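Local coordinates for protein elongation factor G (Thermus thermophilus, PDB 2DY1) that binds GTP together with a magnesium ion and, as a member of the elongation factor G family, probably acts as a GTPase in the translocation step of translation, at residues K453-E458 with L572-R577; L581-R586 with G634-Y639. All coordinates share one frame; numbering follows the deposited sequence.

Contact 1: K453-E458 with L572-R577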
# COMPACT_ATOMS: atom_id res chain seq x y z
N LYS A 453 12.50 -19.92 -1.06
CA LYS A 453 12.89 -21.15 -0.37
C LYS A 453 12.45 -21.02 1.09
O LYS A 453 12.47 -19.94 1.66
CB LYS A 453 14.41 -21.31 -0.43
CG LYS A 453 14.93 -21.59 -1.81
CD LYS A 453 16.43 -21.67 -1.80
CE LYS A 453 16.98 -21.99 -3.18
NZ LYS A 453 18.47 -22.03 -3.15
N VAL A 454 12.03 -22.14 1.68
CA VAL A 454 11.58 -22.13 3.07
C VAL A 454 12.79 -22.19 4.00
O VAL A 454 13.72 -22.96 3.78
CB VAL A 454 10.67 -23.34 3.37
CG1 VAL A 454 10.33 -23.41 4.85
CG2 VAL A 454 9.38 -23.22 2.55
N PRO A 455 12.79 -21.34 5.04
CA PRO A 455 13.91 -21.34 5.98
C PRO A 455 13.80 -22.46 7.02
O PRO A 455 13.47 -22.21 8.18
CB PRO A 455 13.84 -19.94 6.59
CG PRO A 455 12.37 -19.69 6.62
CD PRO A 455 11.91 -20.18 5.26
N TYR A 456 14.06 -23.68 6.58
CA TYR A 456 14.02 -24.83 7.48
C TYR A 456 15.12 -24.67 8.52
O TYR A 456 16.09 -23.94 8.32
CB TYR A 456 14.26 -26.13 6.71
CG TYR A 456 13.13 -26.50 5.79
CD1 TYR A 456 11.92 -26.97 6.29
CD2 TYR A 456 13.26 -26.36 4.41
CE1 TYR A 456 10.86 -27.29 5.43
CE2 TYR A 456 12.21 -26.66 3.55
CZ TYR A 456 11.01 -27.13 4.07
OH TYR A 456 9.97 -27.40 3.21
N ARG A 457 14.97 -25.35 9.64
CA ARG A 457 15.97 -25.29 10.68
C ARG A 457 16.12 -26.67 11.26
O ARG A 457 15.49 -27.62 10.77
CB ARG A 457 15.58 -24.27 11.75
CG ARG A 457 15.61 -22.86 11.18
CD ARG A 457 15.60 -21.79 12.23
NE ARG A 457 15.62 -20.48 11.58
CZ ARG A 457 15.20 -19.37 12.18
NH1 ARG A 457 14.75 -19.43 13.42
NH2 ARG A 457 15.18 -18.22 11.52
N GLU A 458 16.97 -26.81 12.27
CA GLU A 458 17.20 -28.11 12.88
C GLU A 458 17.30 -27.96 14.38
O GLU A 458 17.50 -26.86 14.89
CB GLU A 458 18.51 -28.71 12.37
CG GLU A 458 18.54 -28.99 10.88
CD GLU A 458 19.88 -29.49 10.40
OE1 GLU A 458 20.61 -30.12 11.20
OE2 GLU A 458 20.22 -29.26 9.22
N LEU A 572 13.07 -29.07 11.31
CA LEU A 572 11.99 -28.20 11.74
C LEU A 572 11.56 -27.32 10.56
O LEU A 572 12.37 -27.03 9.69
CB LEU A 572 12.45 -27.28 12.88
CG LEU A 572 12.98 -27.92 14.17
CD1 LEU A 572 13.43 -26.82 15.10
CD2 LEU A 572 11.88 -28.76 14.82
N GLU A 573 10.30 -26.92 10.54
CA GLU A 573 9.80 -26.06 9.48
C GLU A 573 8.98 -24.95 10.10
O GLU A 573 8.42 -25.11 11.18
CB GLU A 573 8.95 -26.85 8.48
CG GLU A 573 7.61 -27.30 9.01
CD GLU A 573 6.82 -28.07 7.96
OE1 GLU A 573 6.75 -27.61 6.81
OE2 GLU A 573 6.25 -29.14 8.29
N PRO A 574 8.91 -23.79 9.43
CA PRO A 574 8.11 -22.73 10.05
C PRO A 574 6.61 -22.95 9.87
O PRO A 574 6.15 -23.35 8.81
CB PRO A 574 8.62 -21.46 9.37
CG PRO A 574 9.11 -21.94 8.06
CD PRO A 574 9.74 -23.27 8.34
N ILE A 575 5.87 -22.69 10.95
CA ILE A 575 4.42 -22.82 10.98
C ILE A 575 3.84 -21.41 11.10
O ILE A 575 4.32 -20.60 11.88
CB ILE A 575 3.96 -23.65 12.21
CG1 ILE A 575 4.54 -25.06 12.14
CG2 ILE A 575 2.42 -23.69 12.28
CD1 ILE A 575 4.28 -25.79 10.84
N TYR A 576 2.82 -21.12 10.30
CA TYR A 576 2.20 -19.80 10.32
C TYR A 576 0.74 -19.84 10.75
O TYR A 576 0.07 -20.87 10.63
CB TYR A 576 2.28 -19.16 8.92
CG TYR A 576 3.62 -18.50 8.61
CD1 TYR A 576 4.81 -19.23 8.67
CD2 TYR A 576 3.69 -17.14 8.30
CE1 TYR A 576 6.04 -18.61 8.45
CE2 TYR A 576 4.91 -16.51 8.07
CZ TYR A 576 6.08 -17.25 8.15
OH TYR A 576 7.29 -16.62 7.98
N ARG A 577 0.27 -18.73 11.31
CA ARG A 577 -1.13 -18.61 11.67
C ARG A 577 -1.82 -18.03 10.43
O ARG A 577 -1.38 -17.00 9.92
CB ARG A 577 -1.35 -17.72 12.93
CG ARG A 577 -0.41 -16.53 13.22
CD ARG A 577 -0.96 -15.75 14.43
NE ARG A 577 -0.04 -14.90 15.21
CZ ARG A 577 1.01 -15.33 15.90
NH1 ARG A 577 1.32 -16.62 15.91
NH2 ARG A 577 1.72 -14.48 16.62
O HOH W 1 7.68 -28.64 4.45
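Y456 lies alongside E573, its ring edge turned to the glutamate: CE1 is 3.6 Å from CB of E573, and the carbonyl O of L572 sits at the same edge, in the ring plane, 3.4 Å from CD1 of Y456. Beyond the ring, a water joins OH of Y456, at 2.9 Å, to OE1 of E573, to which it donates; OE2 of E573 pairs with R598. CG1 of V454, anti to the backbone N (chi1 174°), stands over the centre of the Y456 ring and also meets CD of P574 at 3.5 Å. Strand 457-460 adds to the antiparallel sheet of strand 569-583, joining a segment assigned to domain IV to the C-terminal domain. R457 and L572 form the hydrogen-bonded pair, N of R457 reaching O of L572 at 3.1 Å and N of L572 reaching O of R457 at 2.9 Å. P455 centres an inverse gamma turn (V454 to Y456) that ends next to R457, with Y646 bonded to the P455 carbonyl. An alanine in place of Y456 would probably open a gap between V454 CG1 and CB of E573 and leave the water without its phenol partner. The R457 side chain leads away to a salt bridge with E419.

Contact 2: L581-R586 with G634-Y639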
# COMPACT_ATOMS: atom_id res chain seq x y z
N LEU A 581 -10.95 -15.16 5.37
CA LEU A 581 -12.31 -14.64 5.36
C LEU A 581 -12.91 -15.11 4.04
O LEU A 581 -12.37 -14.82 2.98
CB LEU A 581 -12.29 -13.11 5.42
CG LEU A 581 -13.60 -12.35 5.71
CD1 LEU A 581 -14.63 -12.67 4.65
CD2 LEU A 581 -14.11 -12.73 7.09
N ALA A 582 -14.00 -15.86 4.11
CA ALA A 582 -14.61 -16.37 2.88
C ALA A 582 -16.12 -16.53 2.97
O ALA A 582 -16.68 -16.73 4.05
CB ALA A 582 -13.97 -17.70 2.51
N PRO A 583 -16.80 -16.43 1.81
CA PRO A 583 -18.26 -16.57 1.75
C PRO A 583 -18.65 -17.89 2.39
O PRO A 583 -17.89 -18.86 2.33
CB PRO A 583 -18.54 -16.55 0.25
CG PRO A 583 -17.45 -15.66 -0.28
CD PRO A 583 -16.24 -16.17 0.48
N GLN A 584 -19.82 -17.94 3.00
CA GLN A 584 -20.26 -19.16 3.65
C GLN A 584 -20.34 -20.35 2.70
O GLN A 584 -19.93 -21.46 3.05
CB GLN A 584 -21.61 -18.93 4.36
CG GLN A 584 -22.75 -18.50 3.46
CD GLN A 584 -23.86 -19.54 3.41
OE1 GLN A 584 -23.74 -20.56 2.73
NE2 GLN A 584 -24.94 -19.29 4.15
N GLU A 585 -20.86 -20.13 1.49
CA GLU A 585 -20.98 -21.22 0.52
C GLU A 585 -19.61 -21.65 -0.01
O GLU A 585 -19.48 -22.73 -0.60
CB GLU A 585 -21.90 -20.81 -0.65
CG GLU A 585 -23.34 -20.47 -0.21
CD GLU A 585 -24.39 -20.74 -1.30
OE1 GLU A 585 -24.58 -21.92 -1.67
OE2 GLU A 585 -25.02 -19.77 -1.77
N ARG A 586 -18.59 -20.82 0.20
CA ARG A 586 -17.23 -21.14 -0.25
C ARG A 586 -16.34 -21.71 0.85
O ARG A 586 -15.23 -22.16 0.59
CB ARG A 586 -16.55 -19.89 -0.83
CG ARG A 586 -16.71 -19.70 -2.34
CD ARG A 586 -17.34 -20.92 -3.01
NE ARG A 586 -16.44 -21.63 -3.92
CZ ARG A 586 -16.07 -21.19 -5.11
NH1 ARG A 586 -15.25 -21.91 -5.87
NH2 ARG A 586 -16.53 -20.02 -5.56
N GLY A 634 -14.24 -17.27 -5.03
CA GLY A 634 -14.92 -16.50 -6.06
C GLY A 634 -14.47 -15.05 -6.08
O GLY A 634 -15.22 -14.17 -6.50
N GLY A 635 -13.24 -14.81 -5.63
CA GLY A 635 -12.71 -13.46 -5.61
C GLY A 635 -13.17 -12.61 -4.44
O GLY A 635 -12.85 -11.43 -4.37
N ALA A 636 -13.91 -13.22 -3.51
CA ALA A 636 -14.42 -12.50 -2.35
C ALA A 636 -13.57 -12.69 -1.10
O ALA A 636 -13.72 -11.96 -0.11
CB ALA A 636 -15.85 -12.93 -2.07
N GLY A 637 -12.67 -13.67 -1.13
CA GLY A 637 -11.84 -13.94 0.03
C GLY A 637 -10.67 -13.00 0.28
O GLY A 637 -10.20 -12.29 -0.61
N ALA A 638 -10.20 -13.02 1.52
CA ALA A 638 -9.06 -12.22 1.97
C ALA A 638 -8.33 -13.12 2.97
O ALA A 638 -8.91 -14.07 3.49
CB ALA A 638 -9.54 -10.94 2.64
N TYR A 639 -7.07 -12.82 3.24
CA TYR A 639 -6.32 -13.66 4.17
C TYR A 639 -5.14 -12.92 4.78
O TYR A 639 -4.70 -11.90 4.25
CB TYR A 639 -5.77 -14.88 3.42
CG TYR A 639 -4.50 -14.58 2.67
CD1 TYR A 639 -3.25 -14.69 3.30
CD2 TYR A 639 -4.53 -14.07 1.37
CE1 TYR A 639 -2.08 -14.30 2.65
CE2 TYR A 639 -3.37 -13.67 0.72
CZ TYR A 639 -2.15 -13.78 1.36
OH TYR A 639 -1.01 -13.34 0.74
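L581 and A638 form an antiparallel hydrogen-bonded pair where strand 638-648 begins beside the end of strand 569-583. N of L581 reaches O of A638 at 3.0 Å in a nearly straight bond (169° at the hydrogen), and N of A638 returns to O of L581 at 3.2 Å, lying in the plane of that carbonyl. The same carbonyl O of L581 also takes a close CA-H...O approach from G637, whose CA is 3.1 Å away. G637 and A638 thus converge on one acceptor. CB of L581 and CB of A638, 4.5 Å apart, lie on one face of the sheet, only loosely in touch. The L581 side chain also packs on L610 and V612 of strand 610-618.

P583 and A636 make the closer apolar contact: CG of the P583 ring meets CB of A636 at 3.6 Å, while the other side-chain contacts of P583 include T633 and L610. Farther along, the bent R586 chain brings NH2 to 3.6 Å from N of G634, an approach without a hydrogen bond; NE of R586 is held by D589.

G634, the first residue to leave helix 625-633, has positive phi, and so has G635, a backbone shape that favours glycine; G637 N is bonded to T633 OG1. Through this turn the last helix of the beta-alpha-beta-beta-alpha-beta unit delivers the final strand, 638-648, antiparallel to the first, 569-583, as in the ferredoxin-like fold known for the C-terminal domain of elongation factor G.

How the contacts relate
Both contacts use the long strand 569-583, contact 1 on its earlier part and contact 2 at its end, with centres about 27 Å apart in one antiparallel sheet. Contact 1 is partly buried and joins residues assigned to domain IV with the C-terminal domain; contact 2 lies at the surface and stays within the C-terminal domain. Each has a single hydrogen-bonded backbone pair, but the side chains differ. Contact 1 adds an aromatic ring, prolines, a valine and a water-bridged carboxylate, whereas contact 2 sets L581, P583 and R586 against alanines and glycines next to a helix end. Strand 638-648 is the partner in contact 2 and also pairs with strand 569-583 at contact 1, where S644 bonds to I575 and A647 to E573.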